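Local coordinates for protein ABC-type amino acid transport system, periplasmic component (Caldanaerobacter subterraneus subsp. tengcongensis MB4, PDB 4YMX) that binds arginine in a cleft between two lobes, serving as the substrate-binding protein of an amino acid ABC transporter, at residues F47-F52 and A197-K202; P93-Q96 and M102-A105; A105-T110 and A223-K228; D142-K147 and C187-V192; I149-G154 and E159-I164. One frame throughout, in Å; residues are numbered along the deposited sequence.

Interaction 1: residues F47-F52 and A197-K202; sequences FPPFEF and AKAYLK. With ARG (arginine), chain C.
Ala199 O, on the residue whose methyl group meets Pro48, is gripped twice by Lys202. The lysine's backbone N lies 3.2 Å from Ala199 O. Its NZ, at a C=O...NZ angle of 116°, is modelled only 2.5 Å from Ala199 O, short enough that no more should be read into the value. The side chain reaches this position by folding at chi3 and chi4 back toward the carbonyl three residues earlier. No hydrogen bond crosses between 47-52 and 197-202; that contact is apolar. Ala199 CB lies 3.8 Å from Pro48 CG and also presses on the carbonyl, 3.5 Å from Pro48 O, which the contact buries without any partner in the model. Tyr200 crosses the proline at about a right angle, its CE1 being 3.7 Å from Pro48 CD, while its hydroxyl is hydrogen-bonded to Asp46 O.

A cis peptide precedes Pro49, and the chain then turns through a classic beta bulge, in which Phe50 and Glu51 both face Phe47. Phe47 O accepts from both of their N-H groups. Two residues of this bulge, Phe47 and Glu51, also meet the ligand's guanidinium. Phe47 offers one ring face, with ligand NE 3.4 Å above the plane over its centre, a placement consistent with a cation-pi contact. Glu51, its chain bent at chi2 (-94°), receives ligand NH2 on OE2 at 3.0 Å.

Helix 194-201 belongs to the second lobe and segment 47-52 to the first, so the contact spans the closed cleft: Tyr200 stacks on Phe179 of helix 175-183, while Pro49 leans on Trp257 and Phe258 of helix 249-258.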
# COMPACT_ATOMS: atom_id res chain seq x y z
N PHE A 47 -2.95 -5.82 -0.49
CA PHE A 47 -2.38 -4.80 -1.36
C PHE A 47 -1.43 -5.42 -2.38
O PHE A 47 -0.24 -5.07 -2.43
CB PHE A 47 -1.62 -3.80 -0.47
CG PHE A 47 -1.63 -2.36 -0.97
CD1 PHE A 47 -0.43 -1.71 -1.23
CD2 PHE A 47 -2.81 -1.66 -1.12
CE1 PHE A 47 -0.41 -0.37 -1.64
CE2 PHE A 47 -2.81 -0.33 -1.52
CZ PHE A 47 -1.61 0.31 -1.80
N PRO A 48 -1.95 -6.35 -3.21
CA PRO A 48 -1.11 -6.94 -4.25
C PRO A 48 -0.70 -5.87 -5.26
O PRO A 48 -1.52 -5.02 -5.58
CB PRO A 48 -2.05 -7.96 -4.92
CG PRO A 48 -3.44 -7.39 -4.66
CD PRO A 48 -3.35 -6.82 -3.29
N PRO A 49 0.53 -5.92 -5.79
CA PRO A 49 1.57 -6.93 -5.61
C PRO A 49 2.58 -6.63 -4.50
O PRO A 49 3.63 -7.28 -4.45
CB PRO A 49 2.29 -6.91 -6.96
CG PRO A 49 2.23 -5.47 -7.34
CD PRO A 49 0.86 -5.01 -6.90
N PHE A 50 2.27 -5.67 -3.62
CA PHE A 50 3.18 -5.32 -2.53
C PHE A 50 3.15 -6.33 -1.41
O PHE A 50 4.19 -6.79 -0.93
CB PHE A 50 2.87 -3.92 -2.00
CG PHE A 50 3.10 -2.84 -3.02
CD1 PHE A 50 4.34 -2.22 -3.12
CD2 PHE A 50 2.09 -2.48 -3.91
CE1 PHE A 50 4.56 -1.25 -4.09
CE2 PHE A 50 2.32 -1.50 -4.87
CZ PHE A 50 3.55 -0.89 -4.96
N GLU A 51 1.95 -6.66 -0.95
CA GLU A 51 1.75 -7.69 0.06
C GLU A 51 0.36 -8.25 -0.07
O GLU A 51 -0.63 -7.50 -0.15
CB GLU A 51 1.96 -7.15 1.48
CG GLU A 51 1.20 -5.86 1.76
CD GLU A 51 2.05 -4.65 1.52
OE1 GLU A 51 3.29 -4.80 1.60
OE2 GLU A 51 1.49 -3.57 1.26
N PHE A 52 0.27 -9.57 -0.11
CA PHE A 52 -1.00 -10.25 -0.22
C PHE A 52 -0.86 -11.70 0.21
O PHE A 52 0.26 -12.21 0.32
CB PHE A 52 -1.55 -10.15 -1.65
CG PHE A 52 -0.69 -10.81 -2.70
CD1 PHE A 52 -1.01 -12.09 -3.15
CD2 PHE A 52 0.41 -10.17 -3.24
CE1 PHE A 52 -0.24 -12.71 -4.12
CE2 PHE A 52 1.19 -10.79 -4.22
CZ PHE A 52 0.85 -12.07 -4.66
N ALA A 197 -4.81 -1.41 -8.09
CA ALA A 197 -6.01 -1.52 -8.92
C ALA A 197 -5.80 -2.51 -10.07
O ALA A 197 -6.67 -3.33 -10.36
CB ALA A 197 -6.41 -0.16 -9.46
N LYS A 198 -4.64 -2.45 -10.72
CA LYS A 198 -4.37 -3.37 -11.82
C LYS A 198 -4.40 -4.82 -11.35
O LYS A 198 -4.94 -5.70 -12.02
CB LYS A 198 -3.04 -3.04 -12.51
CG LYS A 198 -3.02 -1.71 -13.23
CD LYS A 198 -1.69 -1.55 -13.97
CE LYS A 198 -1.62 -0.25 -14.74
NZ LYS A 198 -0.28 -0.09 -15.39
N ALA A 199 -3.85 -5.07 -10.17
CA ALA A 199 -3.85 -6.43 -9.63
C ALA A 199 -5.27 -6.93 -9.37
O ALA A 199 -5.62 -8.04 -9.76
CB ALA A 199 -3.01 -6.48 -8.36
N TYR A 200 -6.08 -6.11 -8.70
CA TYR A 200 -7.46 -6.50 -8.43
C TYR A 200 -8.28 -6.70 -9.71
O TYR A 200 -9.14 -7.58 -9.76
CB TYR A 200 -8.14 -5.47 -7.53
CG TYR A 200 -7.91 -5.69 -6.04
CD1 TYR A 200 -6.87 -5.05 -5.37
CD2 TYR A 200 -8.75 -6.52 -5.31
CE1 TYR A 200 -6.67 -5.24 -4.01
CE2 TYR A 200 -8.55 -6.73 -3.95
CZ TYR A 200 -7.51 -6.08 -3.31
OH TYR A 200 -7.32 -6.27 -1.96
N LEU A 201 -8.00 -5.90 -10.73
CA LEU A 201 -8.78 -5.96 -11.96
C LEU A 201 -8.46 -7.19 -12.82
O LEU A 201 -9.16 -7.47 -13.79
CB LEU A 201 -8.65 -4.65 -12.75
CG LEU A 201 -9.74 -3.61 -12.43
CD1 LEU A 201 -9.88 -3.36 -10.93
CD2 LEU A 201 -9.49 -2.30 -13.18
N LYS A 202 -7.41 -7.93 -12.45
CA LYS A 202 -7.19 -9.24 -13.06
C LYS A 202 -8.37 -10.17 -12.77
O LYS A 202 -8.74 -11.00 -13.60
CB LYS A 202 -5.87 -9.86 -12.59
CG LYS A 202 -4.63 -9.03 -12.94
CD LYS A 202 -3.33 -9.76 -12.61
CE LYS A 202 -3.43 -10.55 -11.31
NZ LYS A 202 -3.77 -9.71 -10.13
N ARG C . 0.17 4.47 -0.15
CA ARG C . -1.06 4.71 0.64
C ARG C . -0.72 5.25 2.02
O ARG C . 0.44 5.29 2.40
CB ARG C . -1.88 3.42 0.76
CG ARG C . -1.10 2.26 1.34
CD ARG C . -2.01 1.09 1.70
NE ARG C . -1.24 -0.12 1.93
CZ ARG C . -1.77 -1.29 2.26
NH1 ARG C . -3.08 -1.43 2.40
NH2 ARG C . -0.98 -2.33 2.45
OXT ARG C . -1.61 5.65 2.76

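Interaction 2: residues P93-Q96 and M102-A105; sequences PALQ and MVIA. With ARG (arginine), chain C.
Leu95 of helix 91-96 packs down on Met102 and Val103 within a beta-alpha-beta crossover: strand 80-85, the helix, and strand 102-103, which runs parallel to the first in the five-stranded sheet of the first lobe, with strand 38-43 between them. The closer approach is to the main chain, Leu95 CD1 lying 3.8 Å from Met102 N and nearly as close to Met102 CA. It can settle there because the Met102 side chain leaves on the other face of the sheet, toward Ile39 of strand 38-43 and Ile73 of helix 65-77. Across this contact the second methyl is looser, Leu95 CD2 standing 4.2 Å from Val103 CG2, though Leu95 also touches Ala225 of strand 222-227. With Leu95 CG anti to the backbone N (chi1 -172°), CD1 is sent to the Met102 backbone and CD2 toward the valine methyl. The valine, turned with CG2 beside its own N, presents that methyl to the helix.

Away from this apolar patch the contact thins quickly. Ala94 CB stays 6.1 Å from Val103 CG2, and Pro93 and Gln96 lie on the exposed side of the helix, with no part in the packing.

Beyond Val103 the chain diverges from the helix and runs into the arginine pocket. There the carbonyl of Ala105 faces the ligand's guanidinium: Ala105 O accepts a hydrogen bond from ligand NE at 2.9 Å and a weak one from ligand NH2 at 3.4 Å.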
# COMPACT_ATOMS: atom_id res chain seq x y z
N PRO A 93 0.28 3.01 14.74
CA PRO A 93 0.15 2.76 16.19
C PRO A 93 0.91 1.53 16.69
O PRO A 93 1.49 1.58 17.77
CB PRO A 93 -1.36 2.56 16.36
CG PRO A 93 -1.96 3.44 15.31
CD PRO A 93 -1.02 3.32 14.12
N ALA A 94 0.93 0.45 15.92
CA ALA A 94 1.67 -0.74 16.33
C ALA A 94 3.17 -0.45 16.41
O ALA A 94 3.86 -0.92 17.32
CB ALA A 94 1.39 -1.90 15.38
N LEU A 95 3.68 0.33 15.46
CA LEU A 95 5.09 0.67 15.41
C LEU A 95 5.45 1.57 16.59
O LEU A 95 6.49 1.37 17.24
CB LEU A 95 5.39 1.34 14.07
CG LEU A 95 6.83 1.63 13.67
CD1 LEU A 95 7.66 0.36 13.69
CD2 LEU A 95 6.84 2.28 12.30
N GLN A 96 4.59 2.53 16.88
CA GLN A 96 4.80 3.43 18.02
C GLN A 96 4.81 2.67 19.34
O GLN A 96 5.56 3.02 20.25
CB GLN A 96 3.71 4.50 18.07
CG GLN A 96 3.74 5.50 16.94
CD GLN A 96 2.58 6.47 17.02
OE1 GLN A 96 1.42 6.09 16.79
NE2 GLN A 96 2.87 7.72 17.34
N MET A 102 9.27 -2.73 12.25
CA MET A 102 9.22 -1.95 11.03
C MET A 102 7.90 -2.22 10.33
O MET A 102 7.25 -3.25 10.58
CB MET A 102 10.39 -2.27 10.10
CG MET A 102 10.38 -3.68 9.53
SD MET A 102 11.80 -3.96 8.46
CE MET A 102 11.63 -5.71 8.10
N VAL A 103 7.51 -1.28 9.48
CA VAL A 103 6.32 -1.44 8.66
C VAL A 103 6.72 -1.31 7.20
O VAL A 103 7.39 -0.35 6.81
CB VAL A 103 5.24 -0.39 9.00
CG1 VAL A 103 4.17 -0.34 7.92
CG2 VAL A 103 4.63 -0.67 10.38
N ILE A 104 6.34 -2.29 6.40
CA ILE A 104 6.47 -2.20 4.96
C ILE A 104 5.09 -2.54 4.41
O ILE A 104 4.63 -3.66 4.55
CB ILE A 104 7.54 -3.15 4.39
CG1 ILE A 104 8.78 -3.16 5.29
CG2 ILE A 104 7.92 -2.70 2.99
CD1 ILE A 104 9.98 -3.90 4.68
N ALA A 105 4.43 -1.55 3.82
CA ALA A 105 3.04 -1.72 3.40
C ALA A 105 2.64 -0.72 2.32
O ALA A 105 1.58 -0.09 2.39
CB ALA A 105 2.11 -1.58 4.61
N ARG C . 0.17 4.47 -0.15
CA ARG C . -1.06 4.71 0.64
C ARG C . -0.72 5.25 2.02
O ARG C . 0.44 5.29 2.40
CB ARG C . -1.88 3.42 0.76
CG ARG C . -1.10 2.26 1.34
CD ARG C . -2.01 1.09 1.70
NE ARG C . -1.24 -0.12 1.93
CZ ARG C . -1.77 -1.29 2.26
NH1 ARG C . -3.08 -1.43 2.40
NH2 ARG C . -0.98 -2.33 2.45
OXT ARG C . -1.61 5.65 2.76

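Interaction 3: residues A105-T110 and A223-K228; sequences AGMTPT and AVAVAK. With ARG (arginine), chain C.
Ala223, which loses the most surface here, ties its backbone N to Met107 O at 2.8 Å with an N-H...O angle of 156°; this is the one direct hydrogen bond between 105-110 and 223-228. Its methyl group lies against the ring of Pro109, 3.9 Å from CG, and Phe119 and Leu122 of strand 117-124 also border that ring. Its carbonyl, near Met107 O but with no bond possible between two acceptors, turns instead to a water. That water donates to Ala223 O at 2.7 Å and accepts from Ala105 N and Met107 N, each at 2.9 Å, thereby linking the strand's carbonyl to two loop N-H groups that it does not reach directly.

Met107, second in buried area, sends its side chain along the sheet: it is extended through chi2 and then bent at chi3 (-74°), with SD 4.2 Å from Ala225 CB and the chain covered by Leu91 and Ile92 of helix 91-96. Pro109, third, is the centre of an inverse gamma turn just before Thr110, the N-cap of helix 111-114.

The opposite side of the loop serves the ligand's amino-acid end. Gly106 O accepts from ligand N at 2.8 Å, and Thr108 N donates to ligand O at 2.9 Å in a nearly straight bond (172°). Thr108 OG1 also accepts from ligand N and is itself bonded to Gly221 O. The loop's own share of the binding, mostly backbone, probably depends on its shape, which the strand and the bridging water help to define, alongside side chains such as Arg113 and Asp46.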
# COMPACT_ATOMS: atom_id res chain seq x y z
N ALA A 105 4.43 -1.55 3.82
CA ALA A 105 3.04 -1.72 3.40
C ALA A 105 2.64 -0.72 2.32
O ALA A 105 1.58 -0.09 2.39
CB ALA A 105 2.11 -1.58 4.61
N GLY A 106 3.51 -0.55 1.33
CA GLY A 106 3.29 0.45 0.30
C GLY A 106 2.99 1.81 0.91
O GLY A 106 2.12 2.55 0.44
N MET A 107 3.70 2.13 1.99
CA MET A 107 3.35 3.25 2.84
C MET A 107 4.07 4.53 2.44
O MET A 107 5.30 4.57 2.35
CB MET A 107 3.63 2.93 4.30
CG MET A 107 3.30 4.09 5.22
SD MET A 107 3.52 3.76 6.97
CE MET A 107 2.09 2.72 7.29
N THR A 108 3.29 5.58 2.22
CA THR A 108 3.84 6.85 1.76
C THR A 108 4.45 7.65 2.92
O THR A 108 3.81 7.81 3.96
CB THR A 108 2.77 7.67 1.05
OG1 THR A 108 2.26 6.93 -0.06
CG2 THR A 108 3.33 9.00 0.55
N PRO A 109 5.68 8.14 2.75
CA PRO A 109 6.30 8.91 3.84
C PRO A 109 5.81 10.35 3.88
O PRO A 109 6.56 11.27 3.53
CB PRO A 109 7.79 8.86 3.50
CG PRO A 109 7.84 8.73 2.02
CD PRO A 109 6.64 7.86 1.67
N THR A 110 4.58 10.56 4.34
CA THR A 110 3.99 11.90 4.37
C THR A 110 4.60 12.75 5.47
O THR A 110 5.09 12.23 6.47
CB THR A 110 2.46 11.84 4.58
OG1 THR A 110 2.18 11.35 5.91
CG2 THR A 110 1.82 10.92 3.58
N ALA A 223 7.84 3.90 1.27
CA ALA A 223 9.07 3.82 2.06
C ALA A 223 8.84 2.91 3.26
O ALA A 223 7.69 2.65 3.62
CB ALA A 223 9.51 5.20 2.51
N VAL A 224 9.92 2.45 3.88
CA VAL A 224 9.84 1.63 5.08
C VAL A 224 9.73 2.54 6.29
O VAL A 224 10.44 3.55 6.38
CB VAL A 224 11.07 0.72 5.23
CG1 VAL A 224 11.02 -0.05 6.54
CG2 VAL A 224 11.16 -0.25 4.06
N ALA A 225 8.83 2.21 7.22
CA ALA A 225 8.72 2.96 8.47
C ALA A 225 9.32 2.21 9.64
O ALA A 225 9.19 0.98 9.76
CB ALA A 225 7.28 3.32 8.77
N VAL A 226 10.05 2.94 10.48
CA VAL A 226 10.53 2.42 11.76
C VAL A 226 10.13 3.38 12.86
O VAL A 226 9.74 4.52 12.60
CB VAL A 226 12.07 2.19 11.80
CG1 VAL A 226 12.50 1.20 10.72
CG2 VAL A 226 12.83 3.51 11.68
N ALA A 227 10.23 2.93 14.11
CA ALA A 227 9.88 3.78 15.24
C ALA A 227 10.77 5.03 15.28
O ALA A 227 11.94 4.99 14.88
CB ALA A 227 9.99 3.02 16.53
N LYS A 228 10.19 6.12 15.76
CA LYS A 228 10.92 7.37 15.91
C LYS A 228 12.20 7.17 16.71
O LYS A 228 12.16 6.67 17.84
CB LYS A 228 10.03 8.40 16.60
CG LYS A 228 10.69 9.76 16.77
CD LYS A 228 10.95 10.43 15.43
CE LYS A 228 9.66 10.92 14.78
NZ LYS A 228 9.95 12.06 13.86
N ARG C . 0.17 4.47 -0.15
CA ARG C . -1.06 4.71 0.64
C ARG C . -0.72 5.25 2.02
O ARG C . 0.44 5.29 2.40
CB ARG C . -1.88 3.42 0.76
CG ARG C . -1.10 2.26 1.34
CD ARG C . -2.01 1.09 1.70
NE ARG C . -1.24 -0.12 1.93
CZ ARG C . -1.77 -1.29 2.26
NH1 ARG C . -3.08 -1.43 2.40
NH2 ARG C . -0.98 -2.33 2.45
OXT ARG C . -1.61 5.65 2.76
O HOH W 1 6.06 0.65 2.86

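Interaction 4: residues D142-K147 and C187-V192; sequences DDLKVK and CDAIVV
The Lys147 and Asp188 side chains cross at about a right angle, Lys147 CB and CD each 3.6 Å from Asp188 OD2. The lysine is bent at chi2 (-75°), which carries CD back over the aspartate. The charged ends do not touch: Lys147 NZ is 4.7 Å from Asp188 OD1. A water links them, accepting from NZ at 3.2 Å and donating to OD1 at 3.1 Å. Lys147 has a second conformer, so the placement of its side chain, CD contact and water bridge alike, is provisional. Beside the pair, Leu144 CD2 makes a loose apolar contact with Ala189 CB at 4.3 Å, and the leucine also packs against Ile138, Ile164 and Met212.

The next shell holds both partners in place. Asp188 OD2 accepts a hydrogen bond from Thr148 N, directly after the lysine, so the carboxylate has a backbone anchor besides the water. A type II turn from Leu144 to Lys147, closed by Lys147 N to Leu144 O at 3.1 Å, brings the leucine and the lysine to the same partner segment.

Further out, the loop enters strand 148-152, which lies beside strand 189-193 in the second lobe's sheet, and strand 128-133 flanks 189-193 on its other edge.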
# COMPACT_ATOMS: atom_id res chain seq x y z
N ASP A 142 -14.66 15.92 -12.14
CA ASP A 142 -15.84 16.69 -11.75
C ASP A 142 -17.03 15.78 -11.44
O ASP A 142 -17.88 16.12 -10.60
CB ASP A 142 -16.21 17.69 -12.85
CG ASP A 142 -17.15 18.76 -12.36
OD1 ASP A 142 -18.30 18.80 -12.84
OD2 ASP A 142 -16.74 19.55 -11.49
N ASP A 143 -17.09 14.62 -12.09
CA ASP A 143 -18.20 13.69 -11.90
C ASP A 143 -18.20 13.01 -10.53
O ASP A 143 -19.17 12.36 -10.17
CB ASP A 143 -18.20 12.60 -12.98
CG ASP A 143 -18.25 13.16 -14.39
OD1 ASP A 143 -18.63 14.34 -14.58
OD2 ASP A 143 -17.92 12.40 -15.32
N LEU A 144 -17.10 13.14 -9.79
CA LEU A 144 -17.00 12.53 -8.47
C LEU A 144 -17.77 13.29 -7.40
O LEU A 144 -18.00 12.76 -6.31
CB LEU A 144 -15.55 12.39 -8.03
CG LEU A 144 -14.68 11.49 -8.91
CD1 LEU A 144 -13.24 11.55 -8.44
CD2 LEU A 144 -15.20 10.05 -8.92
N LYS A 145 -18.17 14.52 -7.70
CA LYS A 145 -18.93 15.32 -6.74
C LYS A 145 -20.18 14.59 -6.28
O LYS A 145 -20.90 13.99 -7.09
CB LYS A 145 -19.33 16.67 -7.33
CG LYS A 145 -18.16 17.58 -7.61
CD LYS A 145 -18.63 18.92 -8.16
CE LYS A 145 -17.44 19.79 -8.47
NZ LYS A 145 -16.43 19.01 -9.24
N VAL A 146 -20.45 14.65 -4.97
CA VAL A 146 -21.65 14.07 -4.36
C VAL A 146 -21.72 12.53 -4.43
O VAL A 146 -22.75 11.94 -4.10
CB VAL A 146 -22.98 14.70 -4.91
CG1 VAL A 146 -24.10 14.58 -3.88
CG2 VAL A 146 -22.79 16.17 -5.28
N LYS A 147 -20.64 11.90 -4.87
CA LYS A 147 -20.64 10.44 -5.03
C LYS A 147 -20.16 9.72 -3.77
O LYS A 147 -19.51 10.30 -2.90
CB LYS A 147 -19.76 10.04 -6.22
CG LYS A 147 -20.23 10.58 -7.56
CD LYS A 147 -21.45 9.83 -8.06
CE LYS A 147 -21.86 10.31 -9.45
NZ LYS A 147 -22.96 9.47 -10.02
N CYS A 187 -20.83 1.47 -3.58
CA CYS A 187 -20.17 2.75 -3.78
C CYS A 187 -20.14 3.03 -5.27
O CYS A 187 -20.43 2.13 -6.08
CB CYS A 187 -18.76 2.76 -3.19
SG CYS A 187 -17.61 1.57 -3.94
N ASP A 188 -19.77 4.25 -5.63
CA ASP A 188 -19.74 4.68 -7.01
C ASP A 188 -18.33 4.57 -7.57
O ASP A 188 -18.14 4.45 -8.78
CB ASP A 188 -20.21 6.13 -7.13
CG ASP A 188 -21.64 6.32 -6.68
OD1 ASP A 188 -22.53 5.67 -7.25
OD2 ASP A 188 -21.87 7.11 -5.75
N ALA A 189 -17.34 4.61 -6.69
CA ALA A 189 -15.95 4.58 -7.13
C ALA A 189 -15.05 4.21 -5.96
O ALA A 189 -15.46 4.30 -4.80
CB ALA A 189 -15.54 5.93 -7.69
N ILE A 190 -13.84 3.77 -6.28
CA ILE A 190 -12.80 3.53 -5.30
C ILE A 190 -11.61 4.44 -5.61
O ILE A 190 -11.31 4.67 -6.78
CB ILE A 190 -12.28 2.08 -5.40
CG1 ILE A 190 -13.41 1.07 -5.22
CG2 ILE A 190 -11.15 1.82 -4.40
CD1 ILE A 190 -12.99 -0.36 -5.60
N VAL A 191 -10.94 4.96 -4.59
CA VAL A 191 -9.64 5.60 -4.81
C VAL A 191 -8.56 4.71 -4.22
O VAL A 191 -8.63 4.34 -3.05
CB VAL A 191 -9.56 7.01 -4.18
CG1 VAL A 191 -8.16 7.59 -4.36
CG2 VAL A 191 -10.60 7.93 -4.80
N VAL A 192 -7.57 4.36 -5.04
CA VAL A 192 -6.55 3.38 -4.64
C VAL A 192 -5.38 3.52 -5.60
O VAL A 192 -5.52 4.12 -6.66
CB VAL A 192 -7.14 1.94 -4.65
CG1 VAL A 192 -7.41 1.46 -6.07
CG2 VAL A 192 -6.25 0.96 -3.89
O HOH W 2 -22.09 6.42 -10.18

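Interaction 5: residues I149-G154 and E159-I164; sequences IAVQIG and EAAKKI. With ARG (arginine), chain C.
Ala161, against Ile149 and Val151, makes the closer apolar part of this contact, and no hydrogen bond joins 149-154 directly to 159-164. Ala161 CB, pointing at the strand, sits 3.5 Å from Val151 CG1 and 4.0 Å from Ile149 CG2. The valine methyl arrives there because CG1 lies beside its own backbone N, anti to the carbonyl carbon (chi1 -66°). A looser contact follows in the turn after the helix, where Ile164 CD1 comes within 4.3 Å of Ile149 CG1.

Backbone bonds place Ile164. A type I turn from Ala161 to Ile164 is closed by Ile164 N to Ala161 O at 3.0 Å, and Lys163 N bonds to Ala160 O; the turn brings Ile164 back toward the strand.

These elements form a beta-alpha-beta unit of the second lobe: strand 148-152, helix 156-161 and the parallel neighbouring strand 168-172, whose Leu169 also touches Val151 and Ala161. Alternate side chains of the strand serve opposite faces, with Ile149 and Val151 toward this helix and Ala150 and Gln152 touching helix 175-183.

The polar interactions gather where the strand ends. Gln152, extended from chi1 (179°) onward, reaches into the cleft, and OE1 accepts from ligand NH1 at 2.9 Å. Its NE2 donates to Asn173 O, which fixes which way round the amide is turned, and two residues on Gly154 O accepts from Arg113 NH2 of the first lobe.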
# COMPACT_ATOMS: atom_id res chain seq x y z
N ILE A 149 -17.68 7.25 -2.31
CA ILE A 149 -16.34 6.84 -2.70
C ILE A 149 -15.73 5.95 -1.61
O ILE A 149 -15.59 6.38 -0.46
CB ILE A 149 -15.44 8.06 -2.92
CG1 ILE A 149 -16.11 9.04 -3.89
CG2 ILE A 149 -14.05 7.62 -3.41
CD1 ILE A 149 -16.31 8.50 -5.28
N ALA A 150 -15.38 4.71 -1.98
CA ALA A 150 -14.76 3.79 -1.02
C ALA A 150 -13.27 4.05 -0.94
O ALA A 150 -12.59 4.21 -1.96
CB ALA A 150 -15.03 2.35 -1.41
N VAL A 151 -12.76 4.13 0.30
CA VAL A 151 -11.35 4.37 0.57
C VAL A 151 -10.90 3.59 1.79
O VAL A 151 -11.72 3.25 2.66
CB VAL A 151 -11.03 5.86 0.82
CG1 VAL A 151 -11.27 6.68 -0.45
CG2 VAL A 151 -11.85 6.41 1.98
N GLN A 152 -9.60 3.37 1.89
CA GLN A 152 -9.03 2.68 3.04
C GLN A 152 -8.72 3.68 4.15
O GLN A 152 -8.07 4.71 3.93
CB GLN A 152 -7.77 1.90 2.64
CG GLN A 152 -7.11 1.17 3.79
CD GLN A 152 -6.11 0.15 3.33
OE1 GLN A 152 -5.27 0.42 2.45
NE2 GLN A 152 -6.20 -1.05 3.87
N ILE A 153 -9.21 3.37 5.34
CA ILE A 153 -8.97 4.22 6.50
C ILE A 153 -7.49 4.43 6.76
O ILE A 153 -6.71 3.48 6.79
CB ILE A 153 -9.60 3.62 7.75
CG1 ILE A 153 -11.12 3.56 7.59
CG2 ILE A 153 -9.26 4.45 8.99
CD1 ILE A 153 -11.76 2.57 8.51
N GLY A 154 -7.10 5.69 6.91
CA GLY A 154 -5.75 6.02 7.35
C GLY A 154 -4.78 6.21 6.20
O GLY A 154 -3.57 6.32 6.42
N GLU A 159 -7.23 10.59 2.08
CA GLU A 159 -6.92 12.02 2.03
C GLU A 159 -7.34 12.65 0.70
O GLU A 159 -7.90 13.75 0.66
CB GLU A 159 -5.42 12.22 2.25
CG GLU A 159 -4.98 13.66 2.25
CD GLU A 159 -3.48 13.80 2.42
OE1 GLU A 159 -2.85 12.90 3.04
OE2 GLU A 159 -2.92 14.80 1.92
N ALA A 160 -7.07 11.94 -0.39
CA ALA A 160 -7.41 12.43 -1.72
C ALA A 160 -8.92 12.53 -1.89
O ALA A 160 -9.45 13.55 -2.38
CB ALA A 160 -6.79 11.54 -2.79
N ALA A 161 -9.63 11.49 -1.47
CA ALA A 161 -11.09 11.46 -1.64
C ALA A 161 -11.79 12.52 -0.80
O ALA A 161 -12.84 13.04 -1.21
CB ALA A 161 -11.64 10.08 -1.32
N LYS A 162 -11.22 12.86 0.35
CA LYS A 162 -11.84 13.84 1.25
C LYS A 162 -11.94 15.23 0.63
O LYS A 162 -12.73 16.06 1.09
CB LYS A 162 -11.08 13.93 2.58
CG LYS A 162 -11.41 12.83 3.55
CD LYS A 162 -10.57 12.99 4.82
CE LYS A 162 -10.97 11.99 5.90
NZ LYS A 162 -10.12 12.15 7.11
N LYS A 163 -11.15 15.47 -0.40
CA LYS A 163 -11.13 16.78 -1.06
C LYS A 163 -12.22 16.93 -2.12
O LYS A 163 -12.46 18.03 -2.63
CB LYS A 163 -9.75 17.05 -1.65
CG LYS A 163 -8.69 17.23 -0.57
CD LYS A 163 -7.33 17.57 -1.16
CE LYS A 163 -6.68 16.34 -1.77
NZ LYS A 163 -5.34 16.66 -2.34
N ILE A 164 -12.89 15.82 -2.46
CA ILE A 164 -13.95 15.84 -3.45
C ILE A 164 -15.17 16.56 -2.88
O ILE A 164 -15.63 16.22 -1.79
CB ILE A 164 -14.34 14.42 -3.88
CG1 ILE A 164 -13.16 13.74 -4.58
CG2 ILE A 164 -15.57 14.44 -4.77
CD1 ILE A 164 -13.28 12.22 -4.64
N ARG C . 0.17 4.47 -0.15
CA ARG C . -1.06 4.71 0.64
C ARG C . -0.72 5.25 2.02
O ARG C . 0.44 5.29 2.40
CB ARG C . -1.88 3.42 0.76
CG ARG C . -1.10 2.26 1.34
CD ARG C . -2.01 1.09 1.70
NE ARG C . -1.24 -0.12 1.93
CZ ARG C . -1.77 -1.29 2.26
NH1 ARG C . -3.08 -1.43 2.40
NH2 ARG C . -0.98 -2.33 2.45
OXT ARG C . -1.61 5.65 2.76

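How the interactions relate
The contacts fall on two lobes around one arginine. Interactions 2 and 3 lie in the first lobe with centres 7 Å apart; they share Ala105 and meet on adjacent strands, Val103 N and Ala225 O being 2.8 Å apart. Interactions 4 and 5 form the corresponding pair in the second lobe, 9 Å between centres, joined along strands 148-152 and 189-193 with Ala189 O 2.9 Å from Ala150 N. Each side of interaction 1 touches contacts of its own lobe, Glu51 OE2 lying 3.2 Å from Ala105 CA and Ala197 CB 3.9 Å from Val192 CG1, while its Pro48-Ala199 contact crosses between the lobes. Interactions 1, 2, 3 and 5 reach the ligand; interaction 4 does not.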